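Local coordinates for protein endolysin (Escherichia coli O157 typing phage 15, PDB 7M5I) that probably hydrolyses the beta-1,4 glycosidic bonds of host peptidoglycan as a phage lysozyme, contributing to cell lysis and release of new virions, at residues A[10-20]-A[148-159]; A[26-37]-A[48-56]. All coordinates share one frame; numbering follows the deposited sequence.

Contact 1. Residues A[10-20]-A[148-159]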
loop_
_atom_site.group_PDB
_atom_site.type_symbol
_atom_site.label_atom_id
_atom_site.label_comp_id
_atom_site.label_asym_id
_atom_site.label_seq_id
_atom_site.Cartn_x
_atom_site.Cartn_y
_atom_site.Cartn_z
ATOM N N SER A 10 7.687 -9.216 -1.385
ATOM C CA SER A 10 7.641 -10.664 -1.712
ATOM C C SER A 10 6.538 -10.885 -2.741
ATOM O O SER A 10 5.694 -10.001 -2.869
ATOM C CB SER A 10 7.426 -11.518 -0.486
ATOM O OG SER A 10 6.096 -11.424 -0.067
ATOM N N ARG A 11 6.489 -12.076 -3.318
ATOM C CA ARG A 11 5.357 -12.498 -4.179
ATOM C C ARG A 11 4.063 -12.379 -3.374
ATOM O O ARG A 11 3.076 -11.875 -3.918
ATOM C CB ARG A 11 5.554 -13.931 -4.633
ATOM C CG ARG A 11 4.576 -14.360 -5.719
ATOM C CD ARG A 11 3.456 -15.223 -5.179
ATOM N NE ARG A 11 3.939 -16.414 -4.440
ATOM C CZ ARG A 11 3.177 -17.164 -3.629
ATOM N NH1 ARG A 11 1.895 -16.869 -3.453
ATOM N NH2 ARG A 11 3.713 -18.155 -2.941
ATOM N N LYS A 12 4.072 -12.886 -2.142
ATOM C CA LYS A 12 2.868 -12.820 -1.276
ATOM C C LYS A 12 2.497 -11.360 -0.988
ATOM O O LYS A 12 1.272 -11.010 -0.933
ATOM C CB LYS A 12 3.114 -13.609 0.004
ATOM C CG LYS A 12 3.105 -15.118 -0.135
ATOM C CD LYS A 12 3.369 -15.801 1.198
ATOM C CE LYS A 12 3.172 -17.295 1.082
ATOM N NZ LYS A 12 3.924 -18.094 2.090
ATOM N N GLY A 13 3.480 -10.484 -0.825
ATOM C CA GLY A 13 3.212 -9.059 -0.578
ATOM C C GLY A 13 2.598 -8.400 -1.800
ATOM O O GLY A 13 1.660 -7.614 -1.638
ATOM N N LEU A 14 3.083 -8.755 -2.993
ATOM C CA LEU A 14 2.509 -8.178 -4.244
ATOM C C LEU A 14 1.067 -8.709 -4.388
ATOM O O LEU A 14 0.209 -7.900 -4.719
ATOM C CB LEU A 14 3.363 -8.533 -5.452
ATOM C CG LEU A 14 2.925 -7.867 -6.765
ATOM C CD1 LEU A 14 3.202 -6.399 -6.756
ATOM C CD2 LEU A 14 3.611 -8.538 -7.910
ATOM N N ASP A 15 0.849 -9.981 -4.127
ATOM C CA ASP A 15 -0.495 -10.629 -4.175
ATOM C C ASP A 15 -1.438 -9.869 -3.233
ATOM O O ASP A 15 -2.579 -9.634 -3.596
ATOM C CB ASP A 15 -0.410 -12.116 -3.769
ATOM C CG ASP A 15 0.262 -13.127 -4.698
ATOM O OD1 ASP A 15 0.490 -12.834 -5.894
ATOM O OD2 ASP A 15 0.573 -14.224 -4.180
ATOM N N ALA A 16 -0.993 -9.472 -2.035
ATOM C CA ALA A 16 -1.818 -8.743 -1.065
ATOM C C ALA A 16 -2.184 -7.359 -1.611
ATOM O O ALA A 16 -3.381 -6.950 -1.541
ATOM C CB ALA A 16 -1.163 -8.667 0.298
ATOM N N ILE A 17 -1.242 -6.638 -2.194
ATOM C CA ILE A 17 -1.545 -5.282 -2.750
ATOM C C ILE A 17 -2.534 -5.460 -3.898
ATOM O O ILE A 17 -3.485 -4.646 -3.979
ATOM C CB ILE A 17 -0.240 -4.557 -3.153
ATOM C CG1 ILE A 17 0.562 -4.309 -1.870
ATOM C CG2 ILE A 17 -0.597 -3.272 -3.880
ATOM C CD1 ILE A 17 1.900 -3.619 -2.077
ATOM N N LYS A 18 -2.341 -6.461 -4.753
ATOM C CA LYS A 18 -3.300 -6.748 -5.856
ATOM C C LYS A 18 -4.685 -6.921 -5.244
ATOM O O LYS A 18 -5.676 -6.429 -5.799
ATOM C CB LYS A 18 -2.881 -7.979 -6.659
ATOM C CG LYS A 18 -1.657 -7.797 -7.539
ATOM C CD LYS A 18 -1.278 -9.105 -8.166
ATOM C CE LYS A 18 -0.172 -9.030 -9.182
ATOM N NZ LYS A 18 0.307 -10.384 -9.497
ATOM N N PHE A 19 -4.784 -7.727 -4.205
ATOM C CA PHE A 19 -6.058 -8.074 -3.538
ATOM C C PHE A 19 -6.737 -6.815 -2.998
ATOM O O PHE A 19 -7.945 -6.581 -3.194
ATOM C CB PHE A 19 -5.758 -9.079 -2.456
ATOM C CG PHE A 19 -6.973 -9.469 -1.643
ATOM C CD1 PHE A 19 -7.363 -8.739 -0.551
ATOM C CD2 PHE A 19 -7.707 -10.573 -2.005
ATOM C CE1 PHE A 19 -8.483 -9.118 0.189
ATOM C CE2 PHE A 19 -8.830 -10.954 -1.260
ATOM C CZ PHE A 19 -9.232 -10.186 -0.202
ATOM N N PHE A 20 -5.962 -5.933 -2.358
ATOM C CA PHE A 20 -6.478 -4.666 -1.790
ATOM C C PHE A 20 -6.950 -3.680 -2.879
ATOM O O PHE A 20 -7.962 -2.941 -2.653
ATOM C CB PHE A 20 -5.427 -3.983 -0.910
ATOM C CG PHE A 20 -5.031 -4.775 0.309
ATOM C CD1 PHE A 20 -5.974 -5.514 1.059
ATOM C CD2 PHE A 20 -3.719 -4.739 0.753
ATOM C CE1 PHE A 20 -5.571 -6.237 2.168
ATOM C CE2 PHE A 20 -3.320 -5.467 1.863
ATOM C CZ PHE A 20 -4.233 -6.225 2.566
ATOM N N MET A 148 -6.267 -6.265 7.804
ATOM C CA MET A 148 -5.554 -7.309 7.029
ATOM C C MET A 148 -4.041 -7.001 6.942
ATOM O O MET A 148 -3.238 -7.944 7.007
ATOM C CB MET A 148 -6.209 -7.453 5.657
ATOM C CG MET A 148 -7.573 -8.070 5.756
ATOM S SD MET A 148 -8.195 -8.415 4.095
ATOM C CE MET A 148 -9.606 -9.472 4.405
ATOM N N GLU A 149 -3.648 -5.739 6.862
ATOM C CA GLU A 149 -2.202 -5.379 6.833
ATOM C C GLU A 149 -1.605 -5.667 8.225
ATOM O O GLU A 149 -0.467 -6.208 8.255
ATOM C CB GLU A 149 -1.985 -3.931 6.399
ATOM C CG GLU A 149 -2.237 -3.702 4.901
ATOM C CD GLU A 149 -2.440 -2.257 4.458
ATOM O OE1 GLU A 149 -2.701 -1.387 5.348
ATOM O OE2 GLU A 149 -2.286 -2.008 3.230
ATOM N N ALA A 150 -2.308 -5.393 9.317
ATOM C CA ALA A 150 -1.820 -5.765 10.683
ATOM C C ALA A 150 -1.637 -7.287 10.801
ATOM O O ALA A 150 -0.644 -7.744 11.440
ATOM C CB ALA A 150 -2.770 -5.235 11.730
ATOM N N ASP A 151 -2.546 -8.087 10.218
ATOM C CA ASP A 151 -2.396 -9.565 10.230
ATOM C C ASP A 151 -1.117 -9.977 9.479
ATOM O O ASP A 151 -0.423 -10.957 9.922
ATOM C CB ASP A 151 -3.637 -10.248 9.661
ATOM C CG ASP A 151 -4.880 -10.172 10.535
ATOM O OD1 ASP A 151 -4.724 -9.973 11.748
ATOM O OD2 ASP A 151 -6.014 -10.298 9.976
ATOM N N ILE A 152 -0.794 -9.330 8.361
ATOM C CA ILE A 152 0.470 -9.667 7.631
ATOM C C ILE A 152 1.627 -9.321 8.582
ATOM O O ILE A 152 2.506 -10.152 8.769
ATOM C CB ILE A 152 0.591 -8.882 6.308
ATOM C CG1 ILE A 152 -0.534 -9.256 5.331
ATOM C CG2 ILE A 152 1.950 -9.091 5.685
ATOM C CD1 ILE A 152 -0.599 -8.374 4.101
ATOM N N TYR A 153 1.607 -8.110 9.140
ATOM C CA TYR A 153 2.744 -7.529 9.893
ATOM C C TYR A 153 3.030 -8.457 11.099
ATOM O O TYR A 153 4.227 -8.805 11.370
ATOM C CB TYR A 153 2.419 -6.101 10.332
ATOM C CG TYR A 153 3.504 -5.487 11.188
ATOM C CD1 TYR A 153 3.479 -5.663 12.561
ATOM C CD2 TYR A 153 4.549 -4.773 10.630
ATOM C CE1 TYR A 153 4.482 -5.145 13.360
ATOM C CE2 TYR A 153 5.573 -4.266 11.409
ATOM C CZ TYR A 153 5.552 -4.460 12.783
ATOM O OH TYR A 153 6.531 -3.918 13.609
ATOM N N LEU A 154 2.001 -8.797 11.875
ATOM C CA LEU A 154 2.214 -9.550 13.156
ATOM C C LEU A 154 2.343 -11.034 12.926
ATOM O O LEU A 154 3.232 -11.643 13.570
ATOM C CB LEU A 154 1.025 -9.327 14.085
ATOM C CG LEU A 154 0.940 -7.957 14.730
ATOM C CD1 LEU A 154 -0.407 -7.832 15.445
ATOM C CD2 LEU A 154 2.145 -7.739 15.659
ATOM N N ASP A 155 1.465 -11.622 12.126
ATOM C CA ASP A 155 1.271 -13.092 12.071
ATOM C C ASP A 155 1.699 -13.708 10.735
ATOM O O ASP A 155 1.579 -14.919 10.632
ATOM C CB ASP A 155 -0.195 -13.450 12.348
ATOM C CG ASP A 155 -0.707 -12.916 13.675
ATOM O OD1 ASP A 155 0.065 -12.802 14.640
ATOM O OD2 ASP A 155 -1.901 -12.583 13.726
ATOM N N SER A 156 2.144 -12.926 9.748
ATOM C CA SER A 156 2.473 -13.445 8.413
ATOM C C SER A 156 1.250 -14.159 7.804
ATOM O O SER A 156 1.366 -15.170 7.112
ATOM C CB SER A 156 3.769 -14.322 8.498
ATOM O OG SER A 156 4.317 -14.430 7.185
ATOM N N VAL A 157 0.053 -13.643 8.073
ATOM C CA VAL A 157 -1.230 -14.177 7.534
ATOM C C VAL A 157 -1.690 -13.192 6.460
ATOM O O VAL A 157 -1.936 -12.029 6.790
ATOM C CB VAL A 157 -2.290 -14.329 8.647
ATOM C CG1 VAL A 157 -3.702 -14.523 8.124
ATOM C CG2 VAL A 157 -1.935 -15.453 9.585
ATOM N N TYR A 158 -1.726 -13.655 5.230
ATOM C CA TYR A 158 -1.969 -12.828 4.031
ATOM C C TYR A 158 -3.394 -13.084 3.562
ATOM O O TYR A 158 -3.967 -14.112 3.893
ATOM C CB TYR A 158 -0.985 -13.170 2.923
ATOM C CG TYR A 158 0.420 -12.716 3.190
ATOM C CD1 TYR A 158 1.255 -13.421 4.072
ATOM C CD2 TYR A 158 0.956 -11.642 2.525
ATOM C CE1 TYR A 158 2.558 -13.022 4.292
ATOM C CE2 TYR A 158 2.250 -11.211 2.772
ATOM C CZ TYR A 158 3.059 -11.916 3.627
ATOM O OH TYR A 158 4.370 -11.528 3.768
ATOM N N PRO A 159 -4.019 -12.098 2.901
ATOM C CA PRO A 159 -5.440 -12.177 2.546
ATOM C C PRO A 159 -5.753 -13.298 1.554
ATOM O O PRO A 159 -4.894 -13.588 0.745
ATOM C CB PRO A 159 -5.729 -10.864 1.824
ATOM C CG PRO A 159 -4.543 -9.984 2.005
ATOM C CD PRO A 159 -3.413 -10.825 2.547
#
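With CG trans to the backbone N (chi1 177°), Phe-19 leans out over Pro-159, whereas Phe-20, its CG turned beside its own N (chi1 -63°), reaches toward helix 148-155. Pro-159 CB sits over one face of the Phe-19 ring, 3.8 Å from the centroid, a CH-pi contact; its CG meets Phe-20 CZ at 3.8 Å, and its CD packs on Ala-16 CB. Met-148 SD lies in the plane of the Phe-20 ring at its edge and obliquely to Phe-19, giving two Met-aromatic contacts. The two helix segments run antiparallel (168°), yet their axes come no closer than 12.0 Å; in this glycoside hydrolase 24 lysozyme the C-terminal tail, which leaves the helix at Ser-156 with positive phi, folds back to fill the gap between the N-terminal and last helices. Tyr-158 lies between Lys-12 CB over one face, 3.9 Å from the centroid, and Ile-152 CG2 over the other. Its OH and Ser-10 OG both hydrogen-bond Asp-89 on helix 85-98. Ser-10 OG also N-caps helix 11-21 by accepting from Gly-13 N at 2.9 Å. Glu-149 CG packs on Phe-20 CE2; its carboxylate, nearly perpendicular to the ring, is held by Ser-93, Arg-145 and Arg-146.

Contact 2. Residues A[26-37]-A[48-56]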
loop_
_atom_site.group_PDB
_atom_site.type_symbol
_atom_site.label_atom_id
_atom_site.label_comp_id
_atom_site.label_asym_id
_atom_site.label_seq_id
_atom_site.Cartn_x
_atom_site.Cartn_y
_atom_site.Cartn_z
ATOM N N GLU A 26 -10.281 -2.612 -18.165
ATOM C CA GLU A 26 -10.740 -1.407 -18.876
ATOM C C GLU A 26 -10.691 -0.229 -17.918
ATOM O O GLU A 26 -11.073 -0.361 -16.723
ATOM C CB GLU A 26 -12.177 -1.522 -19.381
ATOM C CG GLU A 26 -12.467 -2.696 -20.271
ATOM C CD GLU A 26 -13.812 -2.584 -21.013
ATOM O OE1 GLU A 26 -14.334 -3.643 -21.481
ATOM O OE2 GLU A 26 -14.372 -1.428 -21.092
ATOM N N ALA A 27 -10.208 0.900 -18.432
ATOM C CA ALA A 27 -10.139 2.147 -17.655
ATOM C C ALA A 27 -11.537 2.486 -17.106
ATOM O O ALA A 27 -12.558 2.291 -17.823
ATOM C CB ALA A 27 -9.573 3.261 -18.476
ATOM N N TYR A 28 -11.557 3.005 -15.903
ATOM C CA TYR A 28 -12.805 3.487 -15.263
ATOM C C TYR A 28 -12.433 4.747 -14.500
ATOM O O TYR A 28 -11.303 4.923 -14.007
ATOM C CB TYR A 28 -13.393 2.429 -14.307
ATOM C CG TYR A 28 -12.551 2.090 -13.119
ATOM C CD1 TYR A 28 -11.502 1.188 -13.201
ATOM C CD2 TYR A 28 -12.774 2.675 -11.876
ATOM C CE1 TYR A 28 -10.728 0.824 -12.107
ATOM C CE2 TYR A 28 -11.975 2.354 -10.778
ATOM C CZ TYR A 28 -10.978 1.396 -10.869
ATOM O OH TYR A 28 -10.117 1.092 -9.829
ATOM N N GLU A 29 -13.441 5.580 -14.314
ATOM C CA GLU A 29 -13.312 6.795 -13.515
ATOM C C GLU A 29 -13.635 6.400 -12.091
ATOM O O GLU A 29 -14.726 5.909 -11.878
ATOM C CB GLU A 29 -14.244 7.831 -14.138
ATOM C CG GLU A 29 -14.308 9.092 -13.342
ATOM C CD GLU A 29 -15.070 10.212 -14.050
ATOM O OE1 GLU A 29 -14.803 10.425 -15.265
ATOM O OE2 GLU A 29 -15.888 10.872 -13.367
ATOM N N ASP A 30 -12.711 6.623 -11.181
ATOM C CA ASP A 30 -12.922 6.357 -9.751
ATOM C C ASP A 30 -13.896 7.390 -9.185
ATOM O O ASP A 30 -14.427 8.239 -9.934
ATOM C CB ASP A 30 -11.582 6.192 -9.041
ATOM C CG ASP A 30 -10.857 7.465 -8.615
ATOM O OD1 ASP A 30 -11.343 8.591 -8.940
ATOM O OD2 ASP A 30 -9.794 7.327 -7.945
ATOM N N SER A 31 -14.186 7.234 -7.890
ATOM C CA SER A 31 -15.193 8.033 -7.167
ATOM C C SER A 31 -14.756 9.502 -7.139
ATOM O O SER A 31 -15.614 10.325 -6.958
ATOM C CB SER A 31 -15.369 7.496 -5.730
ATOM O OG SER A 31 -15.801 6.140 -5.808
ATOM N N ALA A 32 -13.458 9.768 -7.209
ATOM C CA ALA A 32 -12.890 11.143 -7.205
ATOM C C ALA A 32 -12.734 11.688 -8.636
ATOM O O ALA A 32 -12.317 12.850 -8.753
ATOM C CB ALA A 32 -11.590 11.140 -6.458
ATOM N N GLY A 33 -13.117 10.926 -9.667
ATOM C CA GLY A 33 -13.096 11.376 -11.065
ATOM C C GLY A 33 -11.777 11.097 -11.785
ATOM O O GLY A 33 -11.554 11.694 -12.815
ATOM N N ILE A 34 -10.905 10.283 -11.235
ATOM C CA ILE A 34 -9.556 9.996 -11.830
ATOM C C ILE A 34 -9.622 8.731 -12.659
ATOM O O ILE A 34 -9.895 7.658 -12.114
ATOM C CB ILE A 34 -8.462 9.882 -10.765
ATOM C CG1 ILE A 34 -8.350 11.187 -9.961
ATOM C CG2 ILE A 34 -7.140 9.509 -11.424
ATOM C CD1 ILE A 34 -7.666 10.961 -8.648
ATOM N N PRO A 35 -9.270 8.777 -13.950
ATOM C CA PRO A 35 -9.144 7.538 -14.717
ATOM C C PRO A 35 -8.126 6.574 -14.097
ATOM O O PRO A 35 -7.022 6.944 -13.812
ATOM C CB PRO A 35 -8.745 8.026 -16.122
ATOM C CG PRO A 35 -9.274 9.440 -16.171
ATOM C CD PRO A 35 -8.998 9.971 -14.779
ATOM N N THR A 36 -8.565 5.331 -13.921
ATOM C CA THR A 36 -7.843 4.258 -13.213
ATOM C C THR A 36 -7.901 2.974 -14.051
ATOM O O THR A 36 -8.875 2.727 -14.729
ATOM C CB THR A 36 -8.440 4.062 -11.814
ATOM O OG1 THR A 36 -8.482 5.314 -11.144
ATOM C CG2 THR A 36 -7.621 3.092 -10.980
ATOM N N ILE A 37 -6.868 2.158 -13.978
ATOM C CA ILE A 37 -6.842 0.879 -14.724
ATOM C C ILE A 37 -5.956 -0.120 -13.963
ATOM O O ILE A 37 -5.138 0.261 -13.125
ATOM C CB ILE A 37 -6.368 1.073 -16.178
ATOM C CG1 ILE A 37 -6.861 -0.046 -17.120
ATOM C CG2 ILE A 37 -4.847 1.244 -16.234
ATOM C CD1 ILE A 37 -6.682 0.243 -18.594
ATOM N N PRO A 48 -0.755 9.923 -17.819
ATOM C CA PRO A 48 -2.001 9.533 -17.161
ATOM C C PRO A 48 -2.615 8.342 -17.877
ATOM O O PRO A 48 -2.472 8.186 -19.081
ATOM C CB PRO A 48 -2.906 10.800 -17.257
ATOM C CG PRO A 48 -1.979 11.911 -17.592
ATOM C CD PRO A 48 -0.804 11.294 -18.340
ATOM N N VAL A 49 -3.394 7.591 -17.125
ATOM C CA VAL A 49 -4.356 6.600 -17.666
ATOM C C VAL A 49 -5.440 7.391 -18.410
ATOM O O VAL A 49 -5.805 8.442 -17.936
ATOM C CB VAL A 49 -4.923 5.713 -16.529
ATOM C CG1 VAL A 49 -6.117 4.899 -17.017
ATOM C CG2 VAL A 49 -3.801 4.859 -15.940
ATOM N N LYS A 50 -5.913 6.864 -19.532
ATOM C CA LYS A 50 -6.971 7.477 -20.370
ATOM C C LYS A 50 -8.192 6.547 -20.445
ATOM O O LYS A 50 -8.041 5.309 -20.644
ATOM C CB LYS A 50 -6.487 7.692 -21.797
ATOM C CG LYS A 50 -5.332 8.692 -21.971
ATOM C CD LYS A 50 -3.992 7.982 -22.024
ATOM C CE LYS A 50 -2.832 8.921 -22.291
ATOM N NZ LYS A 50 -1.551 8.328 -21.830
ATOM N N MET A 51 -9.376 7.158 -20.430
ATOM C CA MET A 51 -10.620 6.423 -20.655
ATOM C C MET A 51 -10.565 5.789 -22.050
ATOM O O MET A 51 -9.924 6.321 -22.996
ATOM C CB MET A 51 -11.795 7.396 -20.480
ATOM C CG MET A 51 -11.908 7.926 -19.058
ATOM S SD MET A 51 -12.138 6.685 -17.765
ATOM C CE MET A 51 -13.700 5.943 -18.233
ATOM N N GLY A 52 -11.225 4.643 -22.158
ATOM C CA GLY A 52 -11.240 3.804 -23.348
ATOM C C GLY A 52 -10.072 2.859 -23.428
ATOM O O GLY A 52 -10.088 2.011 -24.350
ATOM N N MET A 53 -9.061 2.964 -22.568
ATOM C CA MET A 53 -7.887 2.063 -22.674
ATOM C C MET A 53 -8.285 0.671 -22.178
ATOM O O MET A 53 -9.149 0.573 -21.257
ATOM C CB MET A 53 -6.723 2.525 -21.782
ATOM C CG MET A 53 -5.889 3.606 -22.451
ATOM S SD MET A 53 -4.596 4.080 -21.213
ATOM C CE MET A 53 -3.749 2.503 -21.057
ATOM N N LYS A 54 -7.666 -0.342 -22.772
ATOM C CA LYS A 54 -7.796 -1.759 -22.320
ATOM C C LYS A 54 -6.400 -2.338 -22.253
ATOM O O LYS A 54 -5.582 -2.081 -23.158
ATOM C CB LYS A 54 -8.657 -2.573 -23.274
ATOM C CG LYS A 54 -10.135 -2.225 -23.184
ATOM C CD LYS A 54 -11.002 -2.910 -24.228
ATOM C CE LYS A 54 -12.419 -2.349 -24.244
ATOM N NZ LYS A 54 -13.224 -2.993 -25.311
ATOM N N ILE A 55 -6.118 -3.076 -21.207
ATOM C CA ILE A 55 -4.794 -3.667 -20.969
ATOM C C ILE A 55 -4.991 -5.156 -20.660
ATOM O O ILE A 55 -6.117 -5.559 -20.335
ATOM C CB ILE A 55 -4.032 -2.948 -19.836
ATOM C CG1 ILE A 55 -4.746 -2.990 -18.488
ATOM C CG2 ILE A 55 -3.691 -1.532 -20.273
ATOM C CD1 ILE A 55 -3.848 -2.468 -17.353
ATOM N N THR A 56 -3.910 -5.916 -20.730
ATOM C CA THR A 56 -3.903 -7.331 -20.286
ATOM C C THR A 56 -3.603 -7.424 -18.808
ATOM O O THR A 56 -3.062 -6.452 -18.216
ATOM C CB THR A 56 -2.877 -8.128 -21.108
ATOM O OG1 THR A 56 -1.579 -7.668 -20.750
ATOM C CG2 THR A 56 -3.107 -8.077 -22.586
HETATM O O HOH W 1 -12.792 3.042 -20.437
#
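Ile-37, Val-49 and Ile-55 pack in the buried part of this contact, the CG2 methyls of Ile-37 and Val-49 3.8 Å apart. Ile-37 CG1 is trans to the backbone N (chi1 -156°), which carries CD1 to Met-53 CB and, at 3.8 Å, to Ile-55 CG1; the two isoleucines meet tip to tip. Ile-44 touches Ile-37, Val-49 and Met-53 from strand 43-44. The backbones are joined here by one direct hydrogen bond, Ala-27 N to Met-53 O (3.0 Å, 170° at the hydrogen), with the donor tilted 23° from the carbonyl plane; Glu-26 and Lys-54 make a single beta bridge. The hairpin of strands 27-29 and 35-38, closed by the type I turn Asp-30 to Gly-33, belongs to the small beta region of the phage lysozyme fold and carries Asp-30, a predicted catalytic residue. The segment 48-56 passes along it through a type II turn, Lys-50 to Met-53. The outer side is more exposed: Met-51, bent at chi2 and chi3, curls its SD to 4.0 Å from Pro-35 CB, and a water links Ala-27 O to Gly-52 N. Glu-26 and Lys-54 lie alongside each other, but Glu-26 OE1 and Lys-54 NZ remain 4.0 Å apart, too far for a salt bridge.

How the contacts relate
The centres of the two contacts are 25 Å apart and their nearest atoms about 9 Å, without touching. Contact 1 joins the chain's ends: helix 11-21 opens the fold, and helix 140-155 with its tail closes it. Contact 2 is local, its segments only 11 residues apart, and both fall between the two halves of contact 1 in sequence. Helix 11-21 leads directly into strand 27-29, so one short connection carries the chain from contact 1 to contact 2. The predicted catalytic residues follow this path: Glu-21 comes just after Phe-20 of contact 1, its side chain about 5 Å from that of Phe-20 and about 6 Å from that of Tyr-28 in contact 2, and Asp-30 belongs to contact 2.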